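Local coordinates for protein Cys-Gly metallodipeptidase DUG1 (Saccharomyces cerevisiae, PDB 4G1P) that hydrolyses Cys-Gly as a zinc- or manganese-dependent dipeptidase of the M20A family and is the catalytic component of the glutathione-degrading complex, at residues Tyr213-Cys218 and Gly421-Thr426; Thr349-Asp354 and Tyr389-Pro394; Lys127-Gly132 and Asn453-Ile458. One frame throughout, in Å; residues are numbered along the deposited sequence.

Interaction 1 (Tyr213-Cys218 and Gly421-Thr426). With CYS (cysteine), chain E.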
# COMPACT_ATOMS: atom_id res chain seq x y z
N TYR A 213 -14.22 24.44 22.14
CA TYR A 213 -13.33 25.56 22.45
C TYR A 213 -11.83 25.23 22.29
O TYR A 213 -10.98 26.08 22.57
CB TYR A 213 -13.62 26.11 23.85
CG TYR A 213 -13.33 25.16 25.00
CD1 TYR A 213 -14.30 24.28 25.47
CD2 TYR A 213 -12.09 25.16 25.62
CE1 TYR A 213 -14.04 23.43 26.50
CE2 TYR A 213 -11.82 24.31 26.66
CZ TYR A 213 -12.79 23.44 27.10
OH TYR A 213 -12.51 22.59 28.14
N GLY A 214 -11.52 24.02 21.83
CA GLY A 214 -10.13 23.60 21.67
C GLY A 214 -9.83 22.53 20.63
O GLY A 214 -10.55 21.55 20.49
N LEU A 215 -8.73 22.71 19.90
CA LEU A 215 -8.31 21.73 18.91
C LEU A 215 -6.87 21.30 19.13
O LEU A 215 -6.02 22.12 19.47
CB LEU A 215 -8.39 22.31 17.50
CG LEU A 215 -9.76 22.63 16.94
CD1 LEU A 215 -9.62 23.72 15.92
CD2 LEU A 215 -10.34 21.38 16.31
N ARG A 216 -6.59 20.02 18.91
CA ARG A 216 -5.20 19.58 18.87
C ARG A 216 -4.63 19.96 17.52
O ARG A 216 -5.35 20.00 16.53
CB ARG A 216 -5.12 18.08 18.97
CG ARG A 216 -5.35 17.48 20.30
CD ARG A 216 -5.79 16.09 20.01
NE ARG A 216 -5.16 15.07 20.82
CZ ARG A 216 -5.39 13.78 20.66
NH1 ARG A 216 -6.20 13.37 19.70
NH2 ARG A 216 -4.80 12.89 21.45
N GLY A 217 -3.33 20.20 17.48
CA GLY A 217 -2.66 20.39 16.22
C GLY A 217 -2.26 19.04 15.64
O GLY A 217 -2.58 17.97 16.18
N CYS A 218 -1.55 19.08 14.52
CA CYS A 218 -1.14 17.85 13.86
C CYS A 218 0.17 18.03 13.08
O CYS A 218 0.30 18.92 12.24
CB CYS A 218 -2.26 17.33 12.94
SG CYS A 218 -1.93 15.68 12.25
N GLY A 421 -9.51 16.11 16.97
CA GLY A 421 -9.18 16.45 15.60
C GLY A 421 -8.54 17.82 15.49
O GLY A 421 -8.28 18.46 16.51
N SER A 422 -8.31 18.26 14.26
CA SER A 422 -7.59 19.49 13.99
C SER A 422 -8.23 20.32 12.90
O SER A 422 -8.76 19.79 11.93
CB SER A 422 -6.17 19.16 13.57
OG SER A 422 -5.59 18.33 14.53
N ILE A 423 -8.18 21.63 13.05
CA ILE A 423 -8.54 22.52 11.97
C ILE A 423 -7.45 23.56 11.89
O ILE A 423 -7.58 24.63 12.44
CB ILE A 423 -9.88 23.20 12.21
CG1 ILE A 423 -10.96 22.15 12.52
CG2 ILE A 423 -10.25 24.02 11.00
CD1 ILE A 423 -12.26 22.73 13.05
N PRO A 424 -6.36 23.23 11.21
CA PRO A 424 -5.15 24.03 11.10
C PRO A 424 -5.28 25.57 11.11
O PRO A 424 -4.53 26.16 11.88
CB PRO A 424 -4.55 23.54 9.79
CG PRO A 424 -4.90 22.08 9.80
CD PRO A 424 -6.25 21.97 10.44
N ILE A 425 -6.16 26.20 10.31
CA ILE A 425 -6.13 27.67 10.24
C ILE A 425 -6.85 28.40 11.36
O ILE A 425 -6.85 29.64 11.38
CB ILE A 425 -6.69 28.28 8.92
CG1 ILE A 425 -7.81 27.41 8.36
CG2 ILE A 425 -5.58 28.56 7.91
CD1 ILE A 425 -9.05 27.46 9.18
N THR A 426 -7.50 27.65 12.24
CA THR A 426 -8.26 28.23 13.33
C THR A 426 -7.42 29.28 14.08
O THR A 426 -7.87 30.40 14.30
CB THR A 426 -8.82 27.15 14.27
OG1 THR A 426 -9.52 27.78 15.36
CG2 THR A 426 -7.70 26.32 14.83
N CYS E . -7.84 16.05 8.65
CA CYS E . -6.50 15.87 9.17
C CYS E . -6.58 15.56 10.67
O CYS E . -7.18 16.31 11.44
CB CYS E . -5.63 17.09 8.88
SG CYS E . -3.96 16.95 9.42
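Ser422 and Leu215 reach across this contact through their side-chain torsions. In Ser422, OG stands anti to its own carbonyl carbon (chi1 -53°) and donates to Arg216 O at 2.6 Å, coming from above the carbonyl plane. In Leu215, chi1 (-67°) sets CG beside the backbone N, and chi2 (154°) then places the two methyls, which split the work. CD1 meets Thr426 CG2 at 3.4 Å and lies 3.8 Å from Ile423 CB, while CD2 rests against Gly421 O at 3.6 Å. Next to the serine bond, the backbone link from Arg216 N to Gly421 O is weak, 3.3 Å long and bent. The serine hydroxyl, which also has a weak bond from Arg348, is therefore the firmer polar tie.

Both segments end up lining the substrate pocket. Cys218 SG lies 3.7 Å from SG of the bound cysteine, whose O is 3.6 Å from Ser422 N; Ser422 touches the bound glycine as well. Behind Ser422, Ile423 packs on Asp200, a zinc ligand, and on Tyr100.

The Arg216 guanidinium leaves the contact for Tyr316 O and for Gly238 O of the second subunit. Around the contact, strand 210-226 pairs with strands 415-419 and 378-391, and Gly421-Thr426 runs from the end of strand 415-419 into helix 426-433 through a type I turn.

Interaction 2 (Thr349-Asp354 and Tyr389-Pro394)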
# COMPACT_ATOMS: atom_id res chain seq x y z
N THR A 349 -0.70 17.47 18.41
CA THR A 349 -0.06 18.37 19.36
C THR A 349 -1.04 19.06 20.31
O THR A 349 -2.20 19.30 19.97
CB THR A 349 0.79 19.41 18.65
OG1 THR A 349 -0.07 20.29 17.93
CG2 THR A 349 1.74 18.73 17.67
N VAL A 350 -0.57 19.36 21.51
CA VAL A 350 -1.35 20.04 22.52
C VAL A 350 -0.49 21.17 23.06
O VAL A 350 0.70 21.24 22.75
CB VAL A 350 -1.66 19.09 23.67
CG1 VAL A 350 -2.50 17.91 23.17
CG2 VAL A 350 -0.38 18.62 24.32
N PRO A 351 -1.08 22.08 23.85
CA PRO A 351 -0.19 23.02 24.52
C PRO A 351 0.66 22.28 25.58
O PRO A 351 0.18 21.35 26.22
CB PRO A 351 -1.15 24.00 25.18
CG PRO A 351 -2.43 23.23 25.33
CD PRO A 351 -2.50 22.37 24.12
N ASP A 352 1.92 22.68 25.73
CA ASP A 352 2.49 23.78 24.96
C ASP A 352 3.56 23.28 24.01
O ASP A 352 4.70 23.73 24.08
CB ASP A 352 3.11 24.81 25.91
CG ASP A 352 2.27 25.07 27.15
OD1 ASP A 352 1.06 25.38 27.02
OD2 ASP A 352 2.82 24.95 28.27
N MET A 353 3.21 22.36 23.10
CA MET A 353 4.20 21.79 22.19
C MET A 353 4.56 22.74 21.04
O MET A 353 3.69 23.22 20.33
CB MET A 353 3.68 20.46 21.63
CG MET A 353 3.50 19.41 22.69
SD MET A 353 2.53 17.99 22.15
CE MET A 353 3.58 17.37 20.83
N ASP A 354 5.85 23.03 20.89
CA ASP A 354 6.31 23.85 19.76
C ASP A 354 6.53 22.98 18.53
O ASP A 354 7.18 21.93 18.62
CB ASP A 354 7.60 24.61 20.13
CG ASP A 354 8.16 25.42 18.96
OD1 ASP A 354 7.39 26.15 18.29
OD2 ASP A 354 9.37 25.31 18.69
N TYR A 389 -2.19 23.69 17.23
CA TYR A 389 -3.25 23.46 18.20
C TYR A 389 -3.91 24.79 18.55
O TYR A 389 -3.38 25.86 18.24
CB TYR A 389 -2.72 22.77 19.44
CG TYR A 389 -1.63 23.52 20.18
CD1 TYR A 389 -1.94 24.58 21.03
CD2 TYR A 389 -0.30 23.15 20.06
CE1 TYR A 389 -0.97 25.26 21.71
CE2 TYR A 389 0.69 23.82 20.74
CZ TYR A 389 0.34 24.88 21.56
OH TYR A 389 1.32 25.56 22.24
N TRP A 390 -5.06 24.75 19.21
CA TRP A 390 -5.77 25.97 19.51
C TRP A 390 -6.60 25.77 20.76
O TRP A 390 -7.26 24.74 20.91
CB TRP A 390 -6.66 26.36 18.34
CG TRP A 390 -7.62 27.49 18.60
CD1 TRP A 390 -7.34 28.83 18.59
CD2 TRP A 390 -9.03 27.38 18.86
NE1 TRP A 390 -8.48 29.56 18.85
CE2 TRP A 390 -9.53 28.70 19.02
CE3 TRP A 390 -9.91 26.30 18.99
CZ2 TRP A 390 -10.88 28.96 19.30
CZ3 TRP A 390 -11.24 26.56 19.27
CH2 TRP A 390 -11.72 27.89 19.42
N VAL A 391 -6.52 26.72 21.68
CA VAL A 391 -7.32 26.65 22.88
C VAL A 391 -7.89 28.04 23.13
O VAL A 391 -7.19 29.04 23.02
CB VAL A 391 -6.51 26.23 24.13
CG1 VAL A 391 -7.45 25.80 25.23
CG2 VAL A 391 -5.57 25.10 23.83
N SER A 392 -9.17 28.09 23.47
CA SER A 392 -9.80 29.35 23.76
C SER A 392 -10.69 29.23 24.97
O SER A 392 -11.05 28.13 25.39
CB SER A 392 -10.62 29.82 22.57
OG SER A 392 -11.74 30.56 23.02
N ASP A 393 -11.05 30.38 25.52
CA ASP A 393 -11.96 30.44 26.65
C ASP A 393 -13.37 30.51 26.10
O ASP A 393 -13.70 31.42 25.35
CB ASP A 393 -11.67 31.68 27.51
CG ASP A 393 -12.89 32.16 28.30
OD1 ASP A 393 -13.71 32.91 27.72
OD2 ASP A 393 -13.02 31.79 29.49
N PRO A 394 -14.20 29.53 26.47
CA PRO A 394 -15.58 29.35 26.00
C PRO A 394 -16.61 30.27 26.67
O PRO A 394 -17.75 29.85 26.86
CB PRO A 394 -15.88 27.91 26.39
CG PRO A 394 -15.07 27.71 27.63
CD PRO A 394 -13.80 28.47 27.41
O HOH W 1 0.81 27.23 24.63
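The Tyr389 ring lies flat under the backbone of Val350 and Pro351. On that face Pro351 N sits over the ring centre, 3.7 Å above the plane, and Val350 C is offset toward the rim. Pro351 CD makes a CH-pi contact 4.2 Å from the ring centroid, and Pro351 CB comes to 3.7 Å from Tyr389 CE1. In the ring plane, two oxygens stand at the edge: Thr349 OG1 is 3.6 Å from Tyr389 CD2, and Met353 O lies close to Tyr389 CE2. Tyr389 CG is set between its backbone N and carbonyl carbon (chi1 59°), which starts the ring off toward the 349-354 loop.

Beyond the ring, Val391 CG2 touches Pro351 CG at 4.0 Å, the side chains crossing at about a right angle. The phenol oxygen is tied in through water: one molecule lies 3.0 Å from Tyr389 OH and donates to Asp352 OD1.

The loop joins strand 340-349 to helix 355-371 and packs on the end of strand 378-391, away from the metal and substrate sites. The peptide between Pro351 and Asp352 is cis, Met353 N bonds to Val350 O at 2.8 Å, and Asp354 caps the following helix by bonding Lys357 N. Backbone bonds to Ala272 and Met270 tie Pro351 and Asp352 to the chain around helix 267-270.

No direct hydrogen bond joins the two segments. The chemistry is that of a proline packed over an aromatic face, with CH-pi contact and dispersion, oxygens probably favoured by the weakly positive ring edge, and a water bridge where the phenol meets the exposed aspartate.

Interaction 3 (Lys127-Gly132 and Asn453-Ile458); sequences KGIMKG and NEKLDI
Met130 and Leu456 form the hydrogen-bonded pair of a short antiparallel ladder. Met130 N gives to Leu456 O at 2.9 Å, and Leu456 N returns to Met130 O at 2.8 Å, in the carbonyl plane. Gly132 N to Glu454 O extends the ladder at one end, nearly along the C=O axis; at the other, Ile458 N reaches Gly128 O from above its carbonyl plane. On the Met130-Leu456 face the two side chains lie side by side, Met130 CE 3.7 Å from Leu456 CD2, while Ile458 CG1 crosses to Met130 CG at 3.8 Å. On the reverse face, Ile129 CG2 meets Asp457 OD1 at 3.2 Å. Asp457 chi1 (-61°) sets its CG beside the backbone N, on the Ile129 face, and OD2 takes a salt bridge from Lys455 NZ at 2.9 Å on the syn side.

A second shell fixes these groups. Arg444 also pairs with Asp457 OD2, and Lys455 NZ is shared with Asp446 and Asp447. An alanine at Asp457 removes the carboxylate, which would probably leave the Arg444 charge without this mate and Lys455 NZ, held then by Asp446 and Asp447, freer to turn. Phe20, Leu23 and Phe461 pack against Met130, closing its face with helices 16-28 and 458-477. At Gly128 and Ile129, a G1 bulge facing Asp124 shapes the turn from strand 122-124.

Glu454 links this sheet to the metal site: its carboxylate accepts from Gly134, Thr136 and the backbone N of zinc ligand Asp137, and forms a salt bridge with Arg133. The chemistry is thus divided, with mostly apolar packing on the Met130-Leu456 face and, beside Ile129, a charge network on the other, while Glu454 probably steadies the start of helix 135-154, which carries Asp137.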
# COMPACT_ATOMS: atom_id res chain seq x y z
N LYS A 127 -34.76 6.39 7.92
CA LYS A 127 -33.79 6.23 9.00
C LYS A 127 -33.29 7.58 9.46
O LYS A 127 -32.75 7.71 10.56
CB LYS A 127 -32.61 5.37 8.57
CG LYS A 127 -32.94 3.93 8.30
CD LYS A 127 -31.66 3.16 8.05
CE LYS A 127 -31.92 1.75 7.53
NZ LYS A 127 -30.85 1.36 6.56
N GLY A 128 -33.44 8.59 8.61
CA GLY A 128 -32.93 9.92 8.89
C GLY A 128 -31.41 10.03 8.80
O GLY A 128 -30.78 10.63 9.67
N ILE A 129 -30.83 9.45 7.75
CA ILE A 129 -29.39 9.56 7.51
C ILE A 129 -29.08 9.85 6.06
O ILE A 129 -29.81 9.46 5.15
CB ILE A 129 -28.62 8.30 7.92
CG1 ILE A 129 -29.39 7.05 7.52
CG2 ILE A 129 -28.37 8.28 9.42
CD1 ILE A 129 -29.12 6.57 6.11
N MET A 130 -27.97 10.54 5.86
CA MET A 130 -27.44 10.78 4.53
C MET A 130 -26.06 10.13 4.50
O MET A 130 -25.23 10.40 5.37
CB MET A 130 -27.36 12.28 4.27
CG MET A 130 -28.68 12.98 4.56
SD MET A 130 -28.68 14.74 4.17
CE MET A 130 -27.65 15.43 5.45
N LYS A 131 -25.84 9.25 3.53
CA LYS A 131 -24.57 8.53 3.41
C LYS A 131 -23.82 8.99 2.17
O LYS A 131 -24.36 8.94 1.06
CB LYS A 131 -24.81 7.02 3.35
CG LYS A 131 -25.85 6.56 4.35
CD LYS A 131 -26.10 5.07 4.27
CE LYS A 131 -24.97 4.33 4.98
NZ LYS A 131 -24.63 4.98 6.28
N GLY A 132 -22.59 9.43 2.37
CA GLY A 132 -21.75 9.87 1.26
C GLY A 132 -20.45 10.44 1.76
O GLY A 132 -20.41 10.98 2.88
N ASN A 453 -18.49 4.60 4.83
CA ASN A 453 -19.89 4.87 5.18
C ASN A 453 -20.08 6.18 5.95
O ASN A 453 -20.87 6.22 6.89
CB ASN A 453 -20.49 3.70 5.97
CG ASN A 453 -20.47 2.39 5.20
OD1 ASN A 453 -20.82 2.33 4.02
ND2 ASN A 453 -20.06 1.32 5.87
N GLU A 454 -19.36 7.23 5.57
CA GLU A 454 -19.50 8.53 6.20
C GLU A 454 -20.95 8.99 6.11
O GLU A 454 -21.55 9.02 5.03
CB GLU A 454 -18.58 9.56 5.54
CG GLU A 454 -18.50 10.89 6.28
CD GLU A 454 -17.82 11.98 5.48
OE1 GLU A 454 -16.86 11.66 4.75
OE2 GLU A 454 -18.24 13.16 5.56
N LYS A 455 -21.52 9.34 7.26
CA LYS A 455 -22.94 9.66 7.34
C LYS A 455 -23.14 11.01 8.02
O LYS A 455 -22.27 11.50 8.75
CB LYS A 455 -23.67 8.60 8.14
CG LYS A 455 -23.97 9.02 9.59
CD LYS A 455 -23.43 8.00 10.59
CE LYS A 455 -24.02 8.18 11.98
NZ LYS A 455 -23.65 9.48 12.60
N LEU A 456 -24.29 11.61 7.75
CA LEU A 456 -24.75 12.78 8.49
C LEU A 456 -26.20 12.51 8.83
O LEU A 456 -27.01 12.26 7.94
CB LEU A 456 -24.63 14.05 7.66
CG LEU A 456 -25.02 15.33 8.43
CD1 LEU A 456 -24.24 15.41 9.72
CD2 LEU A 456 -24.81 16.60 7.59
N ASP A 457 -26.53 12.52 10.12
CA ASP A 457 -27.91 12.33 10.52
C ASP A 457 -28.70 13.57 10.14
O ASP A 457 -28.23 14.69 10.33
CB ASP A 457 -28.02 12.06 12.01
CG ASP A 457 -27.26 10.81 12.43
OD1 ASP A 457 -27.81 9.69 12.29
OD2 ASP A 457 -26.11 10.95 12.88
N ILE A 458 -29.88 13.37 9.56
CA ILE A 458 -30.71 14.48 9.11
C ILE A 458 -31.10 15.38 10.29
O ILE A 458 -31.24 16.60 10.13
CB ILE A 458 -31.96 13.98 8.33
CG1 ILE A 458 -31.53 13.16 7.12
CG2 ILE A 458 -32.79 15.14 7.84
CD1 ILE A 458 -32.67 12.68 6.25

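In the fold
Interactions 1 and 2 reach the same sheet and touch directly: Leu215 N lies 2.7 Å from Trp390 O, and strands 210-226 and 378-391 are neighbours. Interaction 1 is fully buried near the middle of the chain and lines the dipeptide pocket; interaction 2, its centre about 8 Å from that of interaction 1, is partly buried, lies away from the annotated sites, and uses water where interaction 1 uses a direct serine bond. Interaction 3 stands apart, about 13 Å from interaction 1 between nearest atoms and across the chain's centre from interaction 2. A regular backbone ladder holds it, and it approaches the zinc site from another sheet, by way of Glu454.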